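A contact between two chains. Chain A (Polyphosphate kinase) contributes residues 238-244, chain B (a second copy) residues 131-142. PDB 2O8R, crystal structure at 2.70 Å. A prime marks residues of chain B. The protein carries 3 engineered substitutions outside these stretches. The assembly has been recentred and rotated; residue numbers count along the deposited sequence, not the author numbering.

Chain A 238-244: ADLLLDA
Chain B, residues 131-142: LRRFFHEEIFPL

The helix of chain B carries a wider pi-type turn at 135-139, and at this turn the carbonyl of His136′ accepts a weak hydrogen bond from an extended segment of chain A with no regular secondary structure: Leu241 N to His136′ O is 3.3 Å, with an N-H...O angle of 150°. The register is set by CA pairs, Leu240 CA to Glu137′ CA at 4.4 Å and Leu241 CA to His136′ CA at 5.1 Å, so chain A runs toward the helix's N-terminal side as its numbering rises. Its phi/psi values are -84/94, -152/160, -106/142, -75/149 and -101/126 for residues 239-243.

Leu241 (chi1 t, chi2 p) points toward chain B and loses 97 Å² of the 481 Å² buried. Leu241 CD2 lies 3.7 Å from the Phe140′ ring centroid, 15° off the normal, a CH-pi contact suited to a branched aliphatic tip; Phe140′ has chi1 t, chi2 79°. Pro141′ CG packs against the chain A backbone, 3.8 Å from Asp239 O and 4.2 Å from Leu240 CA.

Farther along, opposite charges pair Asp243 (chi1 t) with Arg132′ (chi1-chi3 t, chi4 78°), whose long side chain starts sideways but brings its end nearer: Asp243 OD1 is 2.7 Å from Arg132′ NE and 3.0 Å from Arg132′ NH2. The contact covers 80 Å² of His136′ (m, chi2 86°); its ring, anchored by His136′ ND1 to Arg132′ O (2.7 Å, 172°), has Asp243 CG over one face.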

# COMPACT_ATOMS: atom_id res chain seq x y z
N ALA A 238 -6.20 -15.54 15.33
CA ALA A 238 -5.11 -15.29 14.37
C ALA A 238 -5.03 -16.46 13.38
O ALA A 238 -5.49 -17.55 13.67
CB ALA A 238 -3.78 -15.11 15.10
N ASP A 239 -4.46 -16.23 12.20
CA ASP A 239 -4.32 -17.28 11.19
C ASP A 239 -3.08 -18.14 11.43
O ASP A 239 -1.99 -17.80 10.96
CB ASP A 239 -4.24 -16.69 9.78
CG ASP A 239 -5.61 -16.55 9.13
OD1 ASP A 239 -6.64 -16.78 9.82
OD2 ASP A 239 -5.64 -16.20 7.92
N LEU A 240 -3.27 -19.26 12.13
CA LEU A 240 -2.17 -20.17 12.46
C LEU A 240 -2.68 -21.60 12.61
O LEU A 240 -3.87 -21.81 12.82
CB LEU A 240 -1.48 -19.70 13.75
CG LEU A 240 -2.26 -19.78 15.07
CD1 LEU A 240 -1.70 -20.90 15.94
CD2 LEU A 240 -2.21 -18.47 15.83
N LEU A 241 -1.78 -22.58 12.51
CA LEU A 241 -2.11 -23.97 12.86
C LEU A 241 -1.45 -24.35 14.18
O LEU A 241 -0.32 -23.93 14.46
CB LEU A 241 -1.69 -24.95 11.75
CG LEU A 241 -1.89 -26.46 12.00
CD1 LEU A 241 -3.36 -26.82 12.25
CD2 LEU A 241 -1.32 -27.33 10.88
N LEU A 242 -2.15 -25.13 15.00
CA LEU A 242 -1.58 -25.64 16.25
C LEU A 242 -0.58 -26.79 16.03
O LEU A 242 -0.69 -27.56 15.07
CB LEU A 242 -2.69 -26.04 17.23
CG LEU A 242 -3.13 -25.06 18.32
CD1 LEU A 242 -2.41 -23.70 18.28
CD2 LEU A 242 -4.66 -24.89 18.29
N ASP A 243 0.40 -26.88 16.93
CA ASP A 243 1.46 -27.88 16.85
C ASP A 243 1.17 -29.03 17.81
O ASP A 243 0.93 -28.81 19.01
CB ASP A 243 2.80 -27.22 17.22
CG ASP A 243 4.00 -27.92 16.61
OD1 ASP A 243 3.95 -29.14 16.37
OD2 ASP A 243 5.02 -27.22 16.37
N ALA A 244 1.17 -30.25 17.29
CA ALA A 244 0.92 -31.44 18.10
C ALA A 244 2.16 -32.34 18.17
O ALA A 244 3.13 -32.04 18.88
CB ALA A 244 -0.28 -32.22 17.57
N LEU B 131 11.73 -23.57 12.35
CA LEU B 131 11.12 -23.89 11.06
C LEU B 131 9.78 -24.58 11.25
O LEU B 131 8.86 -24.38 10.48
CB LEU B 131 12.04 -24.74 10.19
CG LEU B 131 13.39 -24.17 9.76
CD1 LEU B 131 14.13 -25.20 8.96
CD2 LEU B 131 13.24 -22.90 8.94
N ARG B 132 9.67 -25.38 12.30
CA ARG B 132 8.43 -26.06 12.56
C ARG B 132 7.34 -25.08 12.94
O ARG B 132 6.19 -25.24 12.54
CB ARG B 132 8.59 -27.11 13.64
CG ARG B 132 7.39 -28.00 13.74
CD ARG B 132 7.50 -28.96 14.91
NE ARG B 132 6.24 -29.68 15.04
CZ ARG B 132 5.89 -30.71 14.27
NH1 ARG B 132 6.71 -31.15 13.33
NH2 ARG B 132 4.71 -31.29 14.46
N ARG B 133 7.71 -24.06 13.70
CA ARG B 133 6.73 -23.06 14.08
C ARG B 133 6.41 -22.24 12.85
O ARG B 133 5.25 -21.89 12.59
CB ARG B 133 7.28 -22.16 15.19
CG ARG B 133 6.20 -21.42 15.98
CD ARG B 133 6.70 -20.11 16.57
NE ARG B 133 6.39 -19.00 15.67
CZ ARG B 133 7.17 -18.59 14.68
NH1 ARG B 133 8.34 -19.18 14.46
NH2 ARG B 133 6.78 -17.57 13.92
N PHE B 134 7.46 -21.96 12.07
CA PHE B 134 7.34 -21.14 10.88
C PHE B 134 6.43 -21.81 9.87
O PHE B 134 5.57 -21.16 9.29
CB PHE B 134 8.72 -20.85 10.28
CG PHE B 134 8.69 -19.93 9.10
CD1 PHE B 134 8.70 -18.56 9.27
CD2 PHE B 134 8.68 -20.44 7.80
CE1 PHE B 134 8.68 -17.71 8.17
CE2 PHE B 134 8.67 -19.60 6.71
CZ PHE B 134 8.67 -18.23 6.89
N PHE B 135 6.63 -23.11 9.68
CA PHE B 135 5.77 -23.90 8.82
C PHE B 135 4.31 -23.77 9.22
O PHE B 135 3.48 -23.46 8.37
CB PHE B 135 6.15 -25.39 8.79
CG PHE B 135 5.28 -26.19 7.86
CD1 PHE B 135 5.58 -26.25 6.51
CD2 PHE B 135 4.13 -26.82 8.32
CE1 PHE B 135 4.76 -26.96 5.64
CE2 PHE B 135 3.32 -27.52 7.45
CZ PHE B 135 3.62 -27.59 6.11
N HIS B 136 3.99 -24.02 10.50
CA HIS B 136 2.60 -24.00 11.00
C HIS B 136 1.96 -22.64 10.92
O HIS B 136 0.85 -22.51 10.44
CB HIS B 136 2.49 -24.45 12.46
CG HIS B 136 2.60 -25.93 12.65
ND1 HIS B 136 3.81 -26.57 12.79
CD2 HIS B 136 1.65 -26.88 12.76
CE1 HIS B 136 3.60 -27.86 12.97
NE2 HIS B 136 2.30 -28.08 12.95
N GLU B 137 2.67 -21.63 11.43
CA GLU B 137 2.10 -20.29 11.57
C GLU B 137 2.11 -19.45 10.29
O GLU B 137 1.22 -18.63 10.10
CB GLU B 137 2.83 -19.52 12.66
CG GLU B 137 2.60 -20.03 14.06
CD GLU B 137 3.21 -19.10 15.11
OE1 GLU B 137 3.96 -18.18 14.73
OE2 GLU B 137 2.94 -19.31 16.32
N GLU B 138 3.11 -19.64 9.43
CA GLU B 138 3.29 -18.76 8.27
C GLU B 138 3.07 -19.45 6.94
O GLU B 138 2.45 -18.89 6.05
CB GLU B 138 4.70 -18.16 8.25
CG GLU B 138 5.25 -17.80 9.61
CD GLU B 138 4.99 -16.37 9.99
OE1 GLU B 138 3.96 -15.80 9.57
OE2 GLU B 138 5.84 -15.81 10.72
N ILE B 139 3.62 -20.66 6.78
CA ILE B 139 3.52 -21.39 5.53
C ILE B 139 2.18 -22.11 5.37
O ILE B 139 1.52 -21.95 4.35
CB ILE B 139 4.64 -22.43 5.36
CG1 ILE B 139 6.00 -21.76 5.51
CG2 ILE B 139 4.51 -23.13 3.99
CD1 ILE B 139 7.18 -22.66 5.22
N PHE B 140 1.80 -22.90 6.36
CA PHE B 140 0.61 -23.73 6.26
C PHE B 140 -0.64 -22.95 5.83
O PHE B 140 -1.23 -23.28 4.81
CB PHE B 140 0.37 -24.55 7.54
CG PHE B 140 -0.77 -25.52 7.43
CD1 PHE B 140 -0.62 -26.73 6.77
CD2 PHE B 140 -2.01 -25.21 8.00
CE1 PHE B 140 -1.68 -27.63 6.67
CE2 PHE B 140 -3.08 -26.11 7.90
CZ PHE B 140 -2.91 -27.32 7.24
N PRO B 141 -1.02 -21.89 6.57
CA PRO B 141 -2.22 -21.14 6.16
C PRO B 141 -2.18 -20.59 4.72
O PRO B 141 -3.21 -20.17 4.22
CB PRO B 141 -2.27 -19.98 7.16
CG PRO B 141 -1.51 -20.46 8.34
CD PRO B 141 -0.42 -21.32 7.80
N LEU B 142 -1.03 -20.62 4.07
CA LEU B 142 -0.92 -20.16 2.69
C LEU B 142 -0.91 -21.30 1.69
O LEU B 142 -0.64 -21.08 0.50
CB LEU B 142 0.36 -19.35 2.50
CG LEU B 142 0.47 -18.07 3.31
CD1 LEU B 142 1.55 -17.26 2.66
CD2 LEU B 142 -0.87 -17.31 3.31